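TRAP dicarboxylate transporter, DctP subunit (Ochrobactrum anthropi, PDB 4P47) probably serves as the periplasmic solute-binding component of a TRAP transporter, capturing a small ligand, perhaps a dicarboxylate, for uptake across the inner membrane. Local coordinates at residues M48-F51 against A52-K56; K66-P69 against G70-G74; L252-E255 against E256-V259; A267-Y270 against Q271-V274. All coordinates share one frame; numbering follows the deposited sequence.

Interaction 1: residues M48-F51 against A52-K56; sequences MEKF and AELVK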
loop_
_atom_site.group_PDB
_atom_site.type_symbol
_atom_site.label_atom_id
_atom_site.label_comp_id
_atom_site.label_asym_id
_atom_site.label_seq_id
_atom_site.Cartn_x
_atom_site.Cartn_y
_atom_site.Cartn_z
ATOM N N MET A 48 12.719 7.371 -3.024
ATOM C CA MET A 48 12.746 8.802 -3.320
ATOM C C MET A 48 14.160 9.292 -3.619
ATOM O O MET A 48 14.373 10.110 -4.509
ATOM C CB MET A 48 12.185 9.590 -2.144
ATOM C CG MET A 48 10.691 9.360 -1.942
ATOM S SD MET A 48 10.076 9.960 -0.359
ATOM C CE MET A 48 10.082 11.733 -0.670
ATOM N N GLU A 49 15.133 8.769 -2.885
ATOM C CA GLU A 49 16.532 9.143 -3.098
ATOM C C GLU A 49 17.036 8.650 -4.443
ATOM O O GLU A 49 17.742 9.369 -5.150
ATOM C CB GLU A 49 17.409 8.580 -1.965
ATOM C CG GLU A 49 17.150 9.272 -0.644
ATOM C CD GLU A 49 17.698 8.529 0.560
ATOM O OE1 GLU A 49 18.024 7.332 0.444
ATOM O OE2 GLU A 49 17.793 9.162 1.631
ATOM N N LYS A 50 16.658 7.431 -4.820
ATOM C CA LYS A 50 17.001 6.911 -6.133
ATOM C C LYS A 50 16.377 7.768 -7.233
ATOM O O LYS A 50 17.048 8.129 -8.215
ATOM C CB LYS A 50 16.581 5.445 -6.280
ATOM C CG LYS A 50 16.854 4.817 -7.647
ATOM C CD LYS A 50 18.314 4.769 -8.034
ATOM C CE LYS A 50 19.104 3.943 -7.085
ATOM N NZ LYS A 50 20.480 3.775 -7.648
ATOM N N PHE A 51 15.090 8.078 -7.086
ATOM C CA PHE A 51 14.390 8.961 -8.020
ATOM C C PHE A 51 15.143 10.285 -8.186
ATOM O O PHE A 51 15.415 10.738 -9.303
ATOM C CB PHE A 51 12.952 9.188 -7.546
ATOM C CG PHE A 51 12.212 10.208 -8.360
ATOM C CD1 PHE A 51 11.641 9.870 -9.595
ATOM C CD2 PHE A 51 12.105 11.519 -7.938
ATOM C CE1 PHE A 51 10.976 10.809 -10.352
ATOM C CE2 PHE A 51 11.434 12.450 -8.701
ATOM C CZ PHE A 51 10.864 12.084 -9.914
ATOM N N ALA A 52 15.468 10.922 -7.066
ATOM C CA ALA A 52 16.147 12.225 -7.103
ATOM C C ALA A 52 17.484 12.131 -7.839
ATOM O O ALA A 52 17.835 13.009 -8.620
ATOM C CB ALA A 52 16.356 12.748 -5.681
ATOM N N GLU A 53 18.233 11.072 -7.583
ATOM C CA GLU A 53 19.539 10.915 -8.206
ATOM C C GLU A 53 19.426 10.682 -9.699
ATOM O O GLU A 53 20.200 11.229 -10.489
ATOM C CB GLU A 53 20.300 9.773 -7.549
ATOM C CG GLU A 53 21.646 9.472 -8.192
ATOM C CD GLU A 53 22.638 10.656 -8.200
ATOM O OE1 GLU A 53 22.562 11.543 -7.314
ATOM O OE2 GLU A 53 23.523 10.706 -9.100
ATOM N N LEU A 54 18.446 9.880 -10.097
ATOM C CA LEU A 54 18.218 9.633 -11.516
ATOM C C LEU A 54 17.798 10.902 -12.238
ATOM O O LEU A 54 18.230 11.171 -13.350
ATOM C CB LEU A 54 17.166 8.536 -11.701
ATOM C CG LEU A 54 17.616 7.152 -11.241
ATOM C CD1 LEU A 54 16.428 6.186 -11.339
ATOM C CD2 LEU A 54 18.796 6.671 -12.063
ATOM N N VAL A 55 16.951 11.707 -11.628
ATOM C CA VAL A 55 16.558 12.946 -12.247
ATOM C C VAL A 55 17.754 13.910 -12.391
ATOM O O VAL A 55 17.912 14.589 -13.411
ATOM C CB VAL A 55 15.406 13.602 -11.445
ATOM C CG1 VAL A 55 15.132 15.005 -11.927
ATOM C CG2 VAL A 55 14.134 12.751 -11.565
ATOM N N LYS A 56 18.586 13.979 -11.359
ATOM C CA LYS A 56 19.772 14.816 -11.363
ATOM C C LYS A 56 20.699 14.400 -12.508
ATOM O O LYS A 56 21.207 15.247 -13.237
ATOM C CB LYS A 56 20.455 14.677 -10.006
ATOM C CG LYS A 56 21.763 15.446 -9.848
ATOM C CD LYS A 56 22.142 15.458 -8.358
ATOM C CE LYS A 56 23.320 16.357 -8.043
ATOM N NZ LYS A 56 24.552 15.784 -8.588
#
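Val55 lays one methyl, CG2, over a face of the Phe51 ring one helical turn earlier. The methyl carbon lies 3.9 Å from the ring centroid and 17° off the ring normal, which fits a CH-pi contact; it stands nearer the rim than the centre, and its closest ring atom is CZ of Phe51, 3.7 Å from Val55 CG2. The torsions explain the meeting: Phe51 CG stands anti to the backbone N (chi1 173°), which puts the ring beside the carbonyl carbon, on the side of the following turn, while Val55 CG2, beside its own backbone N, faces back toward the ring. Both residues belong to helix 43-58, the crossover helix of a beta-alpha-beta unit whose strands are 30-35 and 63-68. Beyond the two segments, the Phe51 ring also meets Phe34 of the first strand nearly perpendicularly and touches Ala263 of helix 254-288. Were Phe51 cut back to an alanine, Val55 CG2 would probably lose its ring face and a gap would open toward Phe34 and Ala263. On another flank of the same turn, the aliphatic part of Lys50 crosses Leu54 at a slant, with Lys50 CG 4.0 Å from Leu54 CD1. The lysine's ammonium end has a cation-pi partner in Tyr270. Beneath these pairs run regular i to i+4 bonds: Leu54 N donates to Lys50 O at 2.9 Å and Val55 N to Phe51 O at 3.0 Å, with N-H...O angles of 163° in both.

Interaction 2: residues K66-P69 against G70-G74; sequences KLFP and GGVLG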
loop_
_atom_site.group_PDB
_atom_site.type_symbol
_atom_site.label_atom_id
_atom_site.label_comp_id
_atom_site.label_asym_id
_atom_site.label_seq_id
_atom_site.Cartn_x
_atom_site.Cartn_y
_atom_site.Cartn_z
ATOM N N LYS A 66 14.164 17.991 -4.340
ATOM C CA LYS A 66 14.397 18.209 -2.918
ATOM C C LYS A 66 13.385 17.406 -2.102
ATOM O O LYS A 66 12.170 17.573 -2.264
ATOM C CB LYS A 66 14.260 19.701 -2.627
ATOM C CG LYS A 66 14.512 20.102 -1.213
ATOM C CD LYS A 66 14.513 21.614 -1.118
ATOM C CE LYS A 66 14.737 22.107 0.286
ATOM N NZ LYS A 66 14.753 23.608 0.237
ATOM N N LEU A 67 13.887 16.553 -1.214
ATOM C CA LEU A 67 13.034 15.629 -0.447
ATOM C C LEU A 67 12.524 16.244 0.847
ATOM O O LEU A 67 13.282 16.922 1.568
ATOM C CB LEU A 67 13.787 14.329 -0.140
ATOM C CG LEU A 67 14.381 13.593 -1.336
ATOM C CD1 LEU A 67 14.840 12.223 -0.873
ATOM C CD2 LEU A 67 13.396 13.470 -2.496
ATOM N N PHE A 68 11.257 15.999 1.154
ATOM C CA PHE A 68 10.650 16.442 2.405
ATOM C C PHE A 68 10.033 15.221 3.047
ATOM O O PHE A 68 8.808 15.047 3.044
ATOM C CB PHE A 68 9.580 17.515 2.188
ATOM C CG PHE A 68 10.125 18.850 1.771
ATOM C CD1 PHE A 68 10.549 19.058 0.469
ATOM C CD2 PHE A 68 10.195 19.913 2.669
ATOM C CE1 PHE A 68 11.030 20.301 0.060
ATOM C CE2 PHE A 68 10.677 21.141 2.271
ATOM C CZ PHE A 68 11.107 21.337 0.979
ATOM N N PRO A 69 10.884 14.358 3.614
ATOM C CA PRO A 69 10.416 13.147 4.280
ATOM C C PRO A 69 9.871 13.425 5.684
ATOM O O PRO A 69 9.933 14.545 6.156
ATOM C CB PRO A 69 11.686 12.302 4.336
ATOM C CG PRO A 69 12.759 13.285 4.522
ATOM C CD PRO A 69 12.350 14.480 3.679
ATOM N N GLY A 70 9.309 12.402 6.318
ATOM C CA GLY A 70 8.932 12.461 7.722
ATOM C C GLY A 70 7.622 13.169 7.988
ATOM O O GLY A 70 7.294 13.470 9.133
ATOM N N GLY A 71 6.868 13.474 6.945
ATOM C CA GLY A 71 5.581 14.118 7.091
ATOM C C GLY A 71 5.701 15.560 7.546
ATOM O O GLY A 71 4.740 16.138 8.045
ATOM N N VAL A 72 6.868 16.164 7.364
ATOM C CA VAL A 72 7.088 17.514 7.878
ATOM C C VAL A 72 6.216 18.568 7.226
ATOM O O VAL A 72 5.986 19.626 7.821
ATOM C CB VAL A 72 8.569 17.929 7.755
ATOM C CG1 VAL A 72 9.424 17.028 8.635
ATOM C CG2 VAL A 72 9.029 17.905 6.298
ATOM N N LEU A 73 5.752 18.311 6.001
ATOM C CA LEU A 73 4.893 19.259 5.299
ATOM C C LEU A 73 3.426 19.009 5.561
ATOM O O LEU A 73 2.589 19.815 5.167
ATOM C CB LEU A 73 5.139 19.243 3.785
ATOM C CG LEU A 73 6.524 19.710 3.336
ATOM C CD1 LEU A 73 6.537 19.920 1.848
ATOM C CD2 LEU A 73 6.951 20.986 4.056
ATOM N N GLY A 74 3.103 17.913 6.231
ATOM C CA GLY A 74 1.721 17.599 6.544
ATOM C C GLY A 74 1.377 16.144 6.309
ATOM O O GLY A 74 2.194 15.356 5.818
HETATM O O HOH W 1 6.349 15.995 4.251
#
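From Pro69 to Val72 the backbone makes a type I' beta turn, and from Gly71 to Gly74 a type I turn, closed by Gly74 N donating to Gly71 O at 3.0 Å. These two overlapping beta turns take the chain out of strand 63-68 of the solute-binding fold toward helix 76-85; Gly70 and Gly71 both have positive phi, which favours glycine. Leu73 then folds back against Phe68. Its CD1 lies over one face of the Phe68 ring, 4.1 Å from the centroid and 29° off the normal, a CH-pi contact, while Leu73 CD2 reaches the rim at Phe68 CD2, 3.7 Å away. In the phenylalanine CG lies beside the backbone N (chi1 -71°), which sets the ring alongside the Leu73 side chain. Val72 CG2 comes to the ring's edge, near its plane, and packs on Phe68 CB at 4.2 Å. With an alanine at Leu73, the methyl over the face and the one at the rim would both be gone, and Phe68 would probably lose apolar support there and turn more readily. Ala35 and Val88 also touch Leu73. One water bridges the backbones, donating to Phe68 O at 2.9 Å and accepting from Leu73 N at 3.0 Å.

Interaction 3: residues L252-E255 against E256-V259; sequences LNDE and EKAV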
loop_
_atom_site.group_PDB
_atom_site.type_symbol
_atom_site.label_atom_id
_atom_site.label_comp_id
_atom_site.label_asym_id
_atom_site.label_seq_id
_atom_site.Cartn_x
_atom_site.Cartn_y
_atom_site.Cartn_z
ATOM N N LEU A 252 5.765 21.986 -17.915
ATOM C CA LEU A 252 6.969 21.308 -18.374
ATOM C C LEU A 252 6.933 20.970 -19.852
ATOM O O LEU A 252 5.854 20.825 -20.427
ATOM C CB LEU A 252 7.161 20.008 -17.582
ATOM C CG LEU A 252 7.322 20.121 -16.060
ATOM C CD1 LEU A 252 7.449 18.704 -15.479
ATOM C CD2 LEU A 252 8.512 20.993 -15.659
ATOM N N ASN A 253 8.110 20.827 -20.454
ATOM C CA ASN A 253 8.204 20.344 -21.826
ATOM C C ASN A 253 8.382 18.822 -21.884
ATOM O O ASN A 253 8.521 18.163 -20.856
ATOM C CB ASN A 253 9.292 21.092 -22.618
ATOM C CG ASN A 253 10.704 20.874 -22.072
ATOM O OD1 ASN A 253 11.094 19.756 -21.714
ATOM N ND2 ASN A 253 11.491 21.958 -22.022
ATOM N N ASP A 254 8.348 18.247 -23.078
ATOM C CA ASP A 254 8.359 16.800 -23.203
ATOM C C ASP A 254 9.656 16.170 -22.714
ATOM O O ASP A 254 9.643 15.054 -22.195
ATOM C CB ASP A 254 8.086 16.394 -24.648
ATOM C CG ASP A 254 6.645 16.605 -25.032
ATOM O OD1 ASP A 254 5.799 16.755 -24.122
ATOM O OD2 ASP A 254 6.344 16.609 -26.248
ATOM N N GLU A 255 10.775 16.863 -22.891
ATOM C CA GLU A 255 12.046 16.323 -22.446
ATOM C C GLU A 255 12.099 16.266 -20.923
ATOM O O GLU A 255 12.610 15.305 -20.377
ATOM C CB GLU A 255 13.214 17.129 -23.017
ATOM C CG GLU A 255 13.232 17.160 -24.536
ATOM C CD GLU A 255 12.749 18.491 -25.098
ATOM O OE1 GLU A 255 13.609 19.356 -25.383
ATOM O OE2 GLU A 255 11.516 18.672 -25.255
ATOM N N GLU A 256 11.566 17.288 -20.258
ATOM C CA GLU A 256 11.526 17.318 -18.795
ATOM C C GLU A 256 10.589 16.205 -18.288
ATOM O O GLU A 256 10.920 15.460 -17.368
ATOM C CB GLU A 256 11.063 18.698 -18.304
ATOM C CG GLU A 256 12.063 19.833 -18.607
ATOM C CD GLU A 256 11.457 21.235 -18.563
ATOM O OE1 GLU A 256 10.242 21.422 -18.750
ATOM O OE2 GLU A 256 12.228 22.202 -18.352
ATOM N N LYS A 257 9.426 16.071 -18.906
ATOM C CA LYS A 257 8.487 15.029 -18.530
ATOM C C LYS A 257 9.098 13.641 -18.690
ATOM O O LYS A 257 8.909 12.775 -17.830
ATOM C CB LYS A 257 7.213 15.129 -19.363
ATOM C CG LYS A 257 6.360 16.332 -19.044
ATOM C CD LYS A 257 5.207 16.486 -20.036
ATOM C CE LYS A 257 4.264 17.592 -19.592
ATOM N NZ LYS A 257 3.162 17.738 -20.615
ATOM N N ALA A 258 9.818 13.413 -19.791
ATOM C CA ALA A 258 10.411 12.105 -20.030
ATOM C C ALA A 258 11.448 11.736 -18.948
ATOM O O ALA A 258 11.526 10.587 -18.529
ATOM C CB ALA A 258 11.038 12.036 -21.405
ATOM N N VAL A 259 12.264 12.700 -18.524
ATOM C CA VAL A 259 13.224 12.473 -17.434
ATOM C C VAL A 259 12.502 11.989 -16.189
ATOM O O VAL A 259 12.901 11.010 -15.549
ATOM C CB VAL A 259 13.998 13.768 -17.094
ATOM C CG1 VAL A 259 14.679 13.634 -15.741
ATOM C CG2 VAL A 259 15.008 14.102 -18.198
HETATM O O HOH W 2 4.899 18.895 -22.634
#
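Asn253 and Glu256 exchange bonds at the start of helix 254-288, each side chain accepting from the other's backbone N-H. Glu256 N donates to Asn253 OD1 at 2.9 Å, close to the line of the amide C=O, and Asn253 N donates to Glu256 OE1 at 2.8 Å, a nearly straight bond that meets the carboxylate on its anti side and 27° out of its plane. This reciprocal pair is a capping box, with Asn253 as N-cap. The asparagine's CG sits between its backbone N and carbonyl carbon (chi1 64°), which turns OD1 to the Glu256 amide. The amide and carboxylate planes are 19° apart and stacked. Outside partners add to this: Asn253 ND2 donates to Glu26 O, Glu256 OE2 bonds to Gln30 NE2, and OE1, already holding Asn253 N, also forms a salt bridge with Arg28 NH1.

The first helical bonds follow directly: Lys257 N donates to Asn253 O at 3.0 Å and Ala258 N to Asp254 O at 2.9 Å. Lys257 stretches back over the cap, CE lying 3.7 Å from Leu252 O. Its NZ is 4.5 Å from Asp254 OD1, beyond a salt bridge, and a water spans the interval: it accepts from NZ and donates to both Asp254 OD1 and Leu252 O. Trp249 gives the lysine a cation-pi partner as well.

Three acidic side chains within the first helical turn would favourably oppose the positive end of the helix dipole, and Arg28 probably helps Glu256 remain ionised although that residue is buried.

Interaction 4: residues A267-Y270 against Q271-V274; sequences ARDY and QRKV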
loop_
_atom_site.group_PDB
_atom_site.type_symbol
_atom_site.label_atom_id
_atom_site.label_comp_id
_atom_site.label_asym_id
_atom_site.label_seq_id
_atom_site.Cartn_x
_atom_site.Cartn_y
_atom_site.Cartn_z
ATOM N N ALA A 267 13.050 3.980 -10.607
ATOM C CA ALA A 267 13.073 3.987 -9.150
ATOM C C ALA A 267 12.059 2.994 -8.583
ATOM O O ALA A 267 12.303 2.387 -7.553
ATOM C CB ALA A 267 12.831 5.376 -8.598
ATOM N N ARG A 268 10.933 2.830 -9.252
ATOM C CA ARG A 268 9.922 1.862 -8.848
ATOM C C ARG A 268 10.496 0.470 -8.674
ATOM O O ARG A 268 10.288 -0.173 -7.642
ATOM C CB ARG A 268 8.798 1.815 -9.886
ATOM C CG ARG A 268 7.828 0.657 -9.727
ATOM C CD ARG A 268 6.930 0.537 -10.928
ATOM N NE ARG A 268 7.646 -0.082 -12.046
ATOM C CZ ARG A 268 7.213 -0.106 -13.293
ATOM N NH1 ARG A 268 6.086 0.477 -13.642
ATOM N NH2 ARG A 268 7.956 -0.710 -14.211
ATOM N N ASP A 269 11.205 -0.018 -9.687
ATOM C CA ASP A 269 11.669 -1.405 -9.652
ATOM C C ASP A 269 12.679 -1.571 -8.525
ATOM O O ASP A 269 12.687 -2.581 -7.803
ATOM C CB ASP A 269 12.319 -1.817 -10.968
ATOM C CG ASP A 269 11.367 -1.766 -12.141
ATOM O OD1 ASP A 269 10.139 -1.681 -11.936
ATOM O OD2 ASP A 269 11.887 -1.826 -13.290
ATOM N N TYR A 270 13.522 -0.564 -8.345
ATOM C CA TYR A 270 14.505 -0.561 -7.283
ATOM C C TYR A 270 13.836 -0.494 -5.906
ATOM O O TYR A 270 14.228 -1.209 -4.981
ATOM C CB TYR A 270 15.437 0.647 -7.494
ATOM C CG TYR A 270 16.343 1.010 -6.355
ATOM C CD1 TYR A 270 17.544 0.350 -6.142
ATOM C CD2 TYR A 270 16.010 2.044 -5.511
ATOM C CE1 TYR A 270 18.382 0.711 -5.083
ATOM C CE2 TYR A 270 16.820 2.409 -4.482
ATOM C CZ TYR A 270 17.995 1.752 -4.260
ATOM O OH TYR A 270 18.780 2.169 -3.204
ATOM N N GLN A 271 12.850 0.383 -5.766
ATOM C CA GLN A 271 12.162 0.586 -4.489
ATOM C C GLN A 271 11.486 -0.719 -4.040
ATOM O O GLN A 271 11.510 -1.086 -2.858
ATOM C CB GLN A 271 11.118 1.705 -4.610
ATOM C CG GLN A 271 10.488 2.111 -3.287
ATOM C CD GLN A 271 9.342 1.221 -2.848
ATOM O OE1 GLN A 271 8.647 0.630 -3.659
ATOM N NE2 GLN A 271 9.127 1.146 -1.542
ATOM N N ARG A 272 10.877 -1.435 -4.974
ATOM C CA ARG A 272 10.174 -2.668 -4.657
ATOM C C ARG A 272 11.182 -3.715 -4.195
ATOM O O ARG A 272 10.922 -4.454 -3.248
ATOM C CB ARG A 272 9.401 -3.154 -5.880
ATOM C CG ARG A 272 8.139 -2.361 -6.160
ATOM C CD ARG A 272 7.630 -2.680 -7.537
ATOM N NE ARG A 272 6.325 -2.122 -7.798
ATOM C CZ ARG A 272 5.719 -2.201 -8.984
ATOM N NH1 ARG A 272 6.362 -2.708 -10.031
ATOM N NH2 ARG A 272 4.495 -1.729 -9.149
ATOM N N LYS A 273 12.345 -3.789 -4.836
ATOM C CA LYS A 273 13.372 -4.723 -4.387
ATOM C C LYS A 273 13.855 -4.402 -2.972
ATOM O O LYS A 273 14.017 -5.302 -2.136
ATOM C CB LYS A 273 14.562 -4.724 -5.338
ATOM C CG LYS A 273 14.330 -5.524 -6.586
ATOM C CD LYS A 273 15.470 -5.303 -7.570
ATOM C CE LYS A 273 16.832 -5.346 -6.877
ATOM N NZ LYS A 273 17.893 -4.719 -7.707
ATOM N N VAL A 274 14.084 -3.127 -2.686
ATOM C CA VAL A 274 14.531 -2.714 -1.372
ATOM C C VAL A 274 13.458 -3.042 -0.338
ATOM O O VAL A 274 13.747 -3.545 0.757
ATOM C CB VAL A 274 14.861 -1.193 -1.331
ATOM C CG1 VAL A 274 15.049 -0.706 0.093
ATOM C CG2 VAL A 274 16.100 -0.906 -2.169
#
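Gln271 donates its backbone N to Ala267 O at 2.7 Å, one helical turn back, and its CB rests 3.2 Å from the same Ala267 O; its side-chain OE1 accepts from Glu148 N. Arg272, next, bonds through N to Arg268 O and runs out alongside the Arg268 side chain. The two guanidinium planes are only 8° apart, yet the overlap is with the aliphatic part: Arg268 CD sits over one face of the Arg272 group, 3.4 Å from Arg272 NH1. Nearby acids probably offset the two like charges. Asp269 OD1 takes both NE and NH2 of Arg268, side-on and in the guanidinium plane, with NE at 3.0 Å, while Arg272 forms salt bridges with Asp121 and Asp125. All these residues lie on the long helix 254-288, within a predicted coiled-coil stretch, and Ala267 and Tyr270 pack on helix 43-58. Lys273 continues with N to Asp269 O at 3.2 Å, its CB against Tyr270 O. Val274 donates N to Tyr270 O and sets CG2 over a face of the Tyr270 ring, 4.0 Å from the centroid and 16° off the normal; with Tyr270 CG anti to its N (chi1 167°), the ring sits on the side of the following turn, where that methyl meets it.

How the interactions relate
Interactions 1, 3 and 4 are partly buried, whereas interaction 2 is a surface contact. Interactions 3 and 4 share helix 254-288, their centres about 22 Å apart, and helix 43-58 of interaction 1 touches both: Val55 CA is 4.0 Å from Val259 CG1, and Lys50 CB is 3.5 Å from Tyr270 CD2. Interaction 2 meets interaction 1 through Leu67 CD1, 3.8 Å from Glu49 CG, but stays clear of the other two. The chemistry follows position. A valine methyl over an aromatic face recurs within both helices, at 51-55 and 270-274; the helix start at 252-259 relies on polar capping, 267-274 adds arginine-acid pairing, and the turn at 66-74 combines apolar packing with a water bridge.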